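Long-range contact in beta-fructofuranosidase, insoluble isoenzyme CWINV1 (Arabidopsis thaliana, PDB 2OXB), which hydrolyses sucrose and 1-kestose, and less readily neokestose and levan, as a cell-wall invertase of glycoside hydrolase family 32: residues Y26-P38 / V47-W59. The protein carries 1 engineered substitution. Numbering follows the deposited sequence.
Sequences YKGIYHLFYQWNP and VWAHSTSTDLINW. With FRU (beta-D-fructofuranose), chain B.
The rings of Phe33 and His50 lie side by side on neighbouring antiparallel strands as an offset stack, centroids 4.0 Å apart and planes inclined by 21°. The His50 side chain can be followed outward from CB, which sits by Phe33 CD1. CG lies anti to the backbone N (chi1 -161°), which lays the ring alongside Phe33 and puts CG itself by Phe33 CD1 and CE1. ND1 donates a nearly straight bond to Leu32 O (3.1 Å); the oxygen lies in the imidazole plane, whereas the donor stands above the carbonyl plane. CD2 stays by Phe33; CE1 and NE2 lie by it too and also come up to His31 ND1, the two imidazoles rim to rim. An alanine in place of His50 would probably cost Leu32 O its bond from the ring, with the weak one from Ser51 N remaining, and take away the ring that Phe33 stacks against.

Phe33 CB also packs on Trp48 CE3 at 3.5 Å, completing an aromatic cluster of His31, Phe33, Trp48 and His50. Farther along, Ala49 CB sits over one face of the Tyr34 ring, 3.7 Å from its centroid, and against Trp36 CB. Val47 and Trp36 close this end with reciprocal backbone bonds of 3.0 Å, from Trp36 N to Val47 O and from Val47 N to Trp36 O. On the face with Tyr30 and Ser51, Trp59 CZ3 touches Leu32 CB at 3.5 Å.

Gln35, paired with Trp48, bends at chi2 (-89°); its OE1 accepts from O6 of the fructose at 2.8 Å, while NE2 is fixed by Cys77 O and Asn21 OD1. Trp48 NE1 bonds to Trp78 O. The two strands form a beta hairpin in the first blade of the five-bladed beta-propeller of family 32, whose substrate pocket Gln35 lines beside the active-site Asp19.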
ATOM      1  N   TYR A  26      20.244   6.772   0.401  1.00 35.38           N
ATOM      2  CA  TYR A  26      21.410   7.599   0.106  1.00 36.25           C
ATOM      3  C   TYR A  26      22.484   7.256   1.137  1.00 36.35           C
ATOM      4  O   TYR A  26      22.256   7.362   2.345  1.00 34.30           O
ATOM      5  CB  TYR A  26      21.049   9.081   0.214  1.00 38.54           C
ATOM      6  CG  TYR A  26      22.221   9.996  -0.037  1.00 39.94           C
ATOM      7  CD1 TYR A  26      22.928   9.923  -1.227  1.00 42.12           C
ATOM      8  CD2 TYR A  26      22.626  10.929   0.912  1.00 41.30           C
ATOM      9  CE1 TYR A  26      24.009  10.752  -1.479  1.00 43.77           C
ATOM     10  CE2 TYR A  26      23.715  11.768   0.670  1.00 43.14           C
ATOM     11  CZ  TYR A  26      24.400  11.668  -0.536  1.00 43.48           C
ATOM     12  OH  TYR A  26      25.467  12.484  -0.820  1.00 45.36           O
ATOM     13  N   LYS A  27      23.659   6.860   0.661  1.00 35.87           N
ATOM     14  CA  LYS A  27      24.733   6.476   1.564  1.00 36.70           C
ATOM     15  C   LYS A  27      24.201   5.400   2.527  1.00 36.55           C
ATOM     16  O   LYS A  27      24.267   5.547   3.750  1.00 38.07           O
ATOM     17  CB  LYS A  27      25.252   7.698   2.346  1.00 36.14           C
ATOM     18  CG  LYS A  27      26.022   8.720   1.488  1.00 37.41           C
ATOM     19  CD  LYS A  27      26.580   9.889   2.315  1.00 33.49           C
ATOM     20  CE  LYS A  27      27.244  10.953   1.441  1.00 30.17           C
ATOM     21  NZ  LYS A  27      27.771  12.081   2.267  1.00 26.57           N
ATOM     22  N   GLY A  28      23.653   4.330   1.957  1.00 34.83           N
ATOM     23  CA  GLY A  28      23.130   3.233   2.751  1.00 34.10           C
ATOM     24  C   GLY A  28      22.038   3.584   3.742  1.00 33.63           C
ATOM     25  O   GLY A  28      21.484   2.708   4.400  1.00 32.87           O
ATOM     26  N   ILE A  29      21.713   4.865   3.854  1.00 34.12           N
ATOM     27  CA  ILE A  29      20.677   5.297   4.788  1.00 33.92           C
ATOM     28  C   ILE A  29      19.354   5.618   4.082  1.00 32.54           C
ATOM     29  O   ILE A  29      19.290   6.480   3.205  1.00 32.72           O
ATOM     30  CB  ILE A  29      21.156   6.530   5.598  1.00 35.13           C
ATOM     31  CG1 ILE A  29      22.326   6.119   6.502  1.00 35.59           C
ATOM     32  CG2 ILE A  29      20.005   7.108   6.409  1.00 34.75           C
ATOM     33  CD1 ILE A  29      23.024   7.275   7.187  1.00 39.55           C
ATOM     34  N   TYR A  30      18.302   4.912   4.470  1.00 30.78           N
ATOM     35  CA  TYR A  30      16.990   5.120   3.890  1.00 29.30           C
ATOM     36  C   TYR A  30      16.399   6.406   4.449  1.00 29.48           C
ATOM     37  O   TYR A  30      16.834   6.923   5.486  1.00 29.63           O
ATOM     38  CB  TYR A  30      16.073   3.929   4.207  1.00 28.85           C
ATOM     39  CG  TYR A  30      16.584   2.609   3.659  1.00 27.89           C
ATOM     40  CD1 TYR A  30      16.569   2.353   2.285  1.00 28.56           C
ATOM     41  CD2 TYR A  30      17.146   1.650   4.505  1.00 25.06           C
ATOM     42  CE1 TYR A  30      17.107   1.181   1.762  1.00 27.61           C
ATOM     43  CE2 TYR A  30      17.692   0.475   3.998  1.00 25.24           C
ATOM     44  CZ  TYR A  30      17.675   0.243   2.623  1.00 28.57           C
ATOM     45  OH  TYR A  30      18.255  -0.897   2.095  1.00 26.54           O
ATOM     46  N   HIS A  31      15.403   6.925   3.746  1.00 29.30           N
ATOM     47  CA  HIS A  31      14.744   8.150   4.163  1.00 28.83           C
ATOM     48  C   HIS A  31      13.232   8.022   3.970  1.00 27.43           C
ATOM     49  O   HIS A  31      12.764   7.315   3.078  1.00 26.59           O
ATOM     50  CB  HIS A  31      15.283   9.335   3.345  1.00 30.77           C
ATOM     51  CG  HIS A  31      16.692   9.729   3.682  1.00 33.03           C
ATOM     52  ND1 HIS A  31      17.043  10.273   4.901  1.00 34.29           N
ATOM     53  CD2 HIS A  31      17.829   9.706   2.943  1.00 33.21           C
ATOM     54  CE1 HIS A  31      18.329  10.574   4.897  1.00 33.35           C
ATOM     55  NE2 HIS A  31      18.830  10.241   3.720  1.00 34.75           N
ATOM     56  N   LEU A  32      12.484   8.684   4.841  1.00 25.64           N
ATOM     57  CA  LEU A  32      11.031   8.715   4.769  1.00 24.38           C
ATOM     58  C   LEU A  32      10.579  10.071   5.257  1.00 24.51           C
ATOM     59  O   LEU A  32      10.941  10.520   6.353  1.00 24.07           O
ATOM     60  CB  LEU A  32      10.354   7.656   5.650  1.00 20.73           C
ATOM     61  CG  LEU A  32       8.815   7.836   5.761  1.00 19.69           C
ATOM     62  CD1 LEU A  32       8.141   7.405   4.483  1.00 17.76           C
ATOM     63  CD2 LEU A  32       8.247   7.009   6.906  1.00 21.88           C
ATOM     64  N   PHE A  33       9.801  10.732   4.419  1.00 23.40           N
ATOM     65  CA  PHE A  33       9.246  12.014   4.778  1.00 23.82           C
ATOM     66  C   PHE A  33       7.766  11.672   4.771  1.00 23.80           C
ATOM     67  O   PHE A  33       7.418  10.493   4.691  1.00 22.66           O
ATOM     68  CB  PHE A  33       9.591  13.067   3.717  1.00 21.47           C
ATOM     69  CG  PHE A  33      11.073  13.229   3.468  1.00 20.35           C
ATOM     70  CD1 PHE A  33      11.865  13.979   4.321  1.00 18.46           C
ATOM     71  CD2 PHE A  33      11.676  12.630   2.366  1.00 20.83           C
ATOM     72  CE1 PHE A  33      13.232  14.129   4.074  1.00 17.17           C
ATOM     73  CE2 PHE A  33      13.044  12.779   2.122  1.00 17.59           C
ATOM     74  CZ  PHE A  33      13.814  13.529   2.976  1.00 15.91           C
ATOM     75  N   TYR A  34       6.904  12.675   4.876  1.00 24.34           N
ATOM     76  CA  TYR A  34       5.469  12.444   4.865  1.00 24.81           C
ATOM     77  C   TYR A  34       4.670  13.658   5.287  1.00 25.10           C
ATOM     78  O   TYR A  34       5.197  14.603   5.876  1.00 25.23           O
ATOM     79  CB  TYR A  34       5.083  11.259   5.760  1.00 22.94           C
ATOM     80  CG  TYR A  34       5.539  11.374   7.190  1.00 23.33           C
ATOM     81  CD1 TYR A  34       6.846  11.063   7.565  1.00 22.78           C
ATOM     82  CD2 TYR A  34       4.656  11.771   8.180  1.00 25.67           C
ATOM     83  CE1 TYR A  34       7.250  11.141   8.897  1.00 22.13           C
ATOM     84  CE2 TYR A  34       5.050  11.852   9.508  1.00 23.92           C
ATOM     85  CZ  TYR A  34       6.336  11.539   9.861  1.00 21.40           C
ATOM     86  OH  TYR A  34       6.679  11.643  11.185  1.00 20.12           O
ATOM     87  N   GLN A  35       3.387  13.613   4.959  1.00 24.13           N
ATOM     88  CA  GLN A  35       2.467  14.676   5.289  1.00 24.51           C
ATOM     89  C   GLN A  35       2.137  14.541   6.785  1.00 25.84           C
ATOM     90  O   GLN A  35       1.575  13.526   7.215  1.00 24.85           O
ATOM     91  CB  GLN A  35       1.211  14.531   4.422  1.00 24.40           C
ATOM     92  CG  GLN A  35       1.481  14.495   2.921  1.00 19.75           C
ATOM     93  CD  GLN A  35       1.498  15.868   2.277  1.00 19.62           C
ATOM     94  OE1 GLN A  35       0.457  16.472   2.053  1.00 20.08           O
ATOM     95  NE2 GLN A  35       2.685  16.368   1.981  1.00 20.14           N
ATOM     96  N   TRP A  36       2.490  15.562   7.570  1.00 26.98           N
ATOM     97  CA  TRP A  36       2.257  15.547   9.023  1.00 28.81           C
ATOM     98  C   TRP A  36       1.775  16.891   9.597  1.00 29.26           C
ATOM     99  O   TRP A  36       2.240  17.960   9.200  1.00 29.26           O
ATOM    100  CB  TRP A  36       3.553  15.090   9.731  1.00 30.20           C
ATOM    101  CG  TRP A  36       3.570  15.200  11.234  1.00 31.21           C
ATOM    102  CD1 TRP A  36       2.885  14.426  12.131  1.00 32.13           C
ATOM    103  CD2 TRP A  36       4.288  16.168  12.010  1.00 31.90           C
ATOM    104  NE1 TRP A  36       3.130  14.858  13.418  1.00 31.37           N
ATOM    105  CE2 TRP A  36       3.988  15.925  13.371  1.00 31.71           C
ATOM    106  CE3 TRP A  36       5.158  17.220  11.686  1.00 31.97           C
ATOM    107  CZ2 TRP A  36       4.524  16.694  14.405  1.00 31.42           C
ATOM    108  CZ3 TRP A  36       5.693  17.990  12.716  1.00 31.79           C
ATOM    109  CH2 TRP A  36       5.372  17.720  14.060  1.00 31.47           C
ATOM    110  N   ASN A  37       0.824  16.824  10.522  1.00 30.73           N
ATOM    111  CA  ASN A  37       0.305  18.027  11.158  1.00 31.31           C
ATOM    112  C   ASN A  37       0.876  18.178  12.552  1.00 32.49           C
ATOM    113  O   ASN A  37       0.539  17.424  13.473  1.00 32.86           O
ATOM    114  CB  ASN A  37      -1.215  18.007  11.262  1.00 30.56           C
ATOM    115  CG  ASN A  37      -1.736  19.118  12.156  1.00 30.42           C
ATOM    116  OD1 ASN A  37      -1.054  20.122  12.372  1.00 28.83           O
ATOM    117  ND2 ASN A  37      -2.948  18.951  12.674  1.00 30.78           N
ATOM    118  N   PRO A  38       1.741  19.175  12.726  1.00 32.96           N
ATOM    119  CA  PRO A  38       2.403  19.484  13.994  1.00 33.21           C
ATOM    120  C   PRO A  38       1.491  20.132  15.020  1.00 33.69           C
ATOM    121  O   PRO A  38       1.924  20.455  16.124  1.00 34.20           O
ATOM    122  CB  PRO A  38       3.512  20.425  13.565  1.00 33.16           C
ATOM    123  CG  PRO A  38       2.853  21.187  12.455  1.00 32.48           C
ATOM    124  CD  PRO A  38       2.173  20.103  11.668  1.00 31.22           C
ATOM    125  N   VAL A  47       3.201  19.338   6.725  1.00 37.89           N
ATOM    126  CA  VAL A  47       4.630  19.566   6.523  1.00 37.22           C
ATOM    127  C   VAL A  47       5.300  18.232   6.201  1.00 35.61           C
ATOM    128  O   VAL A  47       4.705  17.169   6.387  1.00 35.29           O
ATOM    129  CB  VAL A  47       5.303  20.120   7.805  1.00 39.02           C
ATOM    130  CG1 VAL A  47       6.749  20.504   7.514  1.00 37.59           C
ATOM    131  CG2 VAL A  47       4.519  21.308   8.343  1.00 39.43           C
ATOM    132  N   TRP A  48       6.541  18.289   5.733  1.00 34.24           N
ATOM    133  CA  TRP A  48       7.291  17.079   5.423  1.00 31.26           C
ATOM    134  C   TRP A  48       8.121  16.612   6.618  1.00 30.58           C
ATOM    135  O   TRP A  48       9.315  16.890   6.692  1.00 29.48           O
ATOM    136  CB  TRP A  48       8.198  17.316   4.207  1.00 30.11           C
ATOM    137  CG  TRP A  48       7.470  17.225   2.881  1.00 29.55           C
ATOM    138  CD1 TRP A  48       6.278  17.820   2.552  1.00 29.45           C
ATOM    139  CD2 TRP A  48       7.877  16.487   1.722  1.00 28.77           C
ATOM    140  NE1 TRP A  48       5.918  17.492   1.262  1.00 29.61           N
ATOM    141  CE2 TRP A  48       6.881  16.677   0.729  1.00 29.22           C
ATOM    142  CE3 TRP A  48       8.983  15.683   1.421  1.00 27.44           C
ATOM    143  CZ2 TRP A  48       6.966  16.089  -0.542  1.00 27.96           C
ATOM    144  CZ3 TRP A  48       9.063  15.099   0.154  1.00 27.91           C
ATOM    145  CH2 TRP A  48       8.063  15.307  -0.806  1.00 26.33           C
ATOM    146  N   ALA A  49       7.474  15.915   7.557  1.00 29.23           N
ATOM    147  CA  ALA A  49       8.166  15.389   8.726  1.00 27.17           C
ATOM    148  C   ALA A  49       9.184  14.393   8.206  1.00 27.04           C
ATOM    149  O   ALA A  49       8.969  13.764   7.165  1.00 23.41           O
ATOM    150  CB  ALA A  49       7.200  14.706   9.655  1.00 26.69           C
ATOM    151  N   HIS A  50      10.290  14.251   8.936  1.00 28.34           N
ATOM    152  CA  HIS A  50      11.375  13.360   8.531  1.00 27.55           C
ATOM    153  C   HIS A  50      11.696  12.269   9.541  1.00 28.07           C
ATOM    154  O   HIS A  50      11.374  12.382  10.719  1.00 28.86           O
ATOM    155  CB  HIS A  50      12.639  14.182   8.269  1.00 25.84           C
ATOM    156  CG  HIS A  50      13.662  13.484   7.432  1.00 25.24           C
ATOM    157  ND1 HIS A  50      13.384  12.339   6.713  1.00 27.58           N
ATOM    158  CD2 HIS A  50      14.945  13.804   7.144  1.00 25.33           C
ATOM    159  CE1 HIS A  50      14.450  11.990   6.016  1.00 25.69           C
ATOM    160  NE2 HIS A  50      15.411  12.863   6.259  1.00 26.29           N
ATOM    161  N   SER A  51      12.334  11.214   9.046  1.00 28.62           N
ATOM    162  CA  SER A  51      12.761  10.064   9.839  1.00 27.62           C
ATOM    163  C   SER A  51      13.733   9.300   8.931  1.00 29.04           C
ATOM    164  O   SER A  51      13.708   9.484   7.716  1.00 29.93           O
ATOM    165  CB  SER A  51      11.561   9.179  10.206  1.00 25.62           C
ATOM    166  OG  SER A  51      10.655   9.861  11.067  1.00 22.65           O
ATOM    167  N   THR A  52      14.597   8.467   9.514  1.00 30.72           N
ATOM    168  CA  THR A  52      15.582   7.674   8.756  1.00 30.46           C
ATOM    169  C   THR A  52      15.623   6.215   9.245  1.00 30.14           C
ATOM    170  O   THR A  52      15.063   5.892  10.294  1.00 30.63           O
ATOM    171  CB  THR A  52      17.007   8.263   8.900  1.00 30.65           C
ATOM    172  OG1 THR A  52      17.337   8.393  10.288  1.00 32.15           O
ATOM    173  CG2 THR A  52      17.096   9.634   8.240  1.00 32.79           C
ATOM    174  N   SER A  53      16.286   5.336   8.496  1.00 29.35           N
ATOM    175  CA  SER A  53      16.375   3.936   8.912  1.00 28.05           C
ATOM    176  C   SER A  53      17.517   3.170   8.251  1.00 27.96           C
ATOM    177  O   SER A  53      18.118   3.632   7.272  1.00 25.36           O
ATOM    178  CB  SER A  53      15.058   3.220   8.625  1.00 27.14           C
ATOM    179  OG  SER A  53      15.067   1.920   9.167  1.00 30.70           O
ATOM    180  N   THR A  54      17.816   1.997   8.807  1.00 27.68           N
ATOM    181  CA  THR A  54      18.872   1.137   8.275  1.00 27.33           C
ATOM    182  C   THR A  54      18.291  -0.254   7.956  1.00 28.33           C
ATOM    183  O   THR A  54      18.943  -1.089   7.319  1.00 27.09           O
ATOM    184  CB  THR A  54      20.069   0.981   9.286  1.00 26.79           C
ATOM    185  OG1 THR A  54      19.826  -0.111  10.188  1.00 25.76           O
ATOM    186  CG2 THR A  54      20.259   2.263  10.098  1.00 25.06           C
ATOM    187  N   ASP A  55      17.052  -0.490   8.380  1.00 29.04           N
ATOM    188  CA  ASP A  55      16.402  -1.774   8.152  1.00 29.39           C
ATOM    189  C   ASP A  55      14.910  -1.624   7.834  1.00 29.39           C
ATOM    190  O   ASP A  55      14.143  -2.597   7.896  1.00 29.68           O
ATOM    191  CB  ASP A  55      16.583  -2.651   9.388  1.00 30.32           C
ATOM    192  CG  ASP A  55      16.325  -1.895  10.675  1.00 32.53           C
ATOM    193  OD1 ASP A  55      15.808  -0.756  10.582  1.00 32.11           O
ATOM    194  OD2 ASP A  55      16.636  -2.431  11.771  1.00 31.87           O
ATOM    195  N   LEU A  56      14.514  -0.399   7.495  1.00 27.14           N
ATOM    196  CA  LEU A  56      13.129  -0.084   7.176  1.00 25.61           C
ATOM    197  C   LEU A  56      12.167  -0.509   8.279  1.00 25.13           C
ATOM    198  O   LEU A  56      10.986  -0.746   8.025  1.00 25.74           O
ATOM    199  CB  LEU A  56      12.712  -0.747   5.862  1.00 24.20           C
ATOM    200  CG  LEU A  56      13.234  -0.175   4.540  1.00 24.32           C
ATOM    201  CD1 LEU A  56      12.828  -1.111   3.411  1.00 22.92           C
ATOM    202  CD2 LEU A  56      12.687   1.228   4.301  1.00 21.96           C
ATOM    203  N   ILE A  57      12.667  -0.604   9.502  1.00 23.69           N
ATOM    204  CA  ILE A  57      11.818  -1.012  10.606  1.00 24.11           C
ATOM    205  C   ILE A  57      11.960  -0.040  11.758  1.00 25.72           C
ATOM    206  O   ILE A  57      10.957   0.444  12.295  1.00 26.73           O
ATOM    207  CB  ILE A  57      12.174  -2.436  11.095  1.00 22.45           C
ATOM    208  CG1 ILE A  57      12.154  -3.418   9.911  1.00 20.78           C
ATOM    209  CG2 ILE A  57      11.192  -2.869  12.168  1.00 20.35           C
ATOM    210  CD1 ILE A  57      10.803  -3.615   9.271  1.00 17.89           C
ATOM    211  N   ASN A  58      13.210   0.238  12.133  1.00 25.68           N
ATOM    212  CA  ASN A  58      13.514   1.165  13.223  1.00 25.47           C
ATOM    213  C   ASN A  58      13.766   2.542  12.627  1.00 26.81           C
ATOM    214  O   ASN A  58      14.628   2.706  11.758  1.00 25.95           O
ATOM    215  CB  ASN A  58      14.766   0.733  13.987  1.00 23.90           C
ATOM    216  CG  ASN A  58      14.710  -0.704  14.447  1.00 22.26           C
ATOM    217  OD1 ASN A  58      13.726  -1.153  15.029  1.00 21.81           O
ATOM    218  ND2 ASN A  58      15.784  -1.431  14.200  1.00 20.78           N
ATOM    219  N   TRP A  59      13.024   3.531  13.116  1.00 27.95           N
ATOM    220  CA  TRP A  59      13.152   4.889  12.615  1.00 30.30           C
ATOM    221  C   TRP A  59      13.572   5.938  13.636  1.00 30.45           C
ATOM    222  O   TRP A  59      13.024   6.019  14.742  1.00 29.09           O
ATOM    223  CB  TRP A  59      11.847   5.308  11.930  1.00 29.95           C
ATOM    224  CG  TRP A  59      11.489   4.353  10.814  1.00 32.87           C
ATOM    225  CD1 TRP A  59      10.942   3.106  10.944  1.00 31.29           C
ATOM    226  CD2 TRP A  59      11.761   4.527   9.416  1.00 32.53           C
ATOM    227  NE1 TRP A  59      10.866   2.494   9.721  1.00 33.56           N
ATOM    228  CE2 TRP A  59      11.367   3.340   8.765  1.00 33.62           C
ATOM    229  CE3 TRP A  59      12.315   5.563   8.655  1.00 32.94           C
ATOM    230  CZ2 TRP A  59      11.492   3.165   7.385  1.00 33.85           C
ATOM    231  CZ3 TRP A  59      12.444   5.391   7.285  1.00 34.48           C
ATOM    232  CH2 TRP A  59      12.037   4.198   6.664  1.00 35.33           C
TER
HETATM  233  C1  FRU B   2      -3.841  12.235  -0.836  1.00 48.46           C
HETATM  234  C2  FRU B   2      -3.806  13.765  -0.938  1.00 49.90           C
HETATM  235  C3  FRU B   2      -2.833  14.228  -2.040  1.00 49.26           C
HETATM  236  C4  FRU B   2      -2.308  15.536  -1.523  1.00 48.91           C
HETATM  237  C5  FRU B   2      -2.339  15.300  -0.013  1.00 50.24           C
HETATM  238  C6  FRU B   2      -2.826  16.492   0.786  1.00 51.83           C
HETATM  239  O1  FRU B   2      -4.384  11.648  -2.005  1.00 47.11           O
HETATM  240  O2  FRU B   2      -5.082  14.486  -1.103  1.00 52.70           O
HETATM  241  O3  FRU B   2      -3.453  14.406  -3.310  1.00 51.09           O
HETATM  242  O4  FRU B   2      -0.978  15.799  -1.985  1.00 46.67           O
HETATM  243  O5  FRU B   2      -3.232  14.228   0.251  1.00 49.83           O
HETATM  244  O6  FRU B   2      -1.828  17.495   0.738  1.00 53.60           O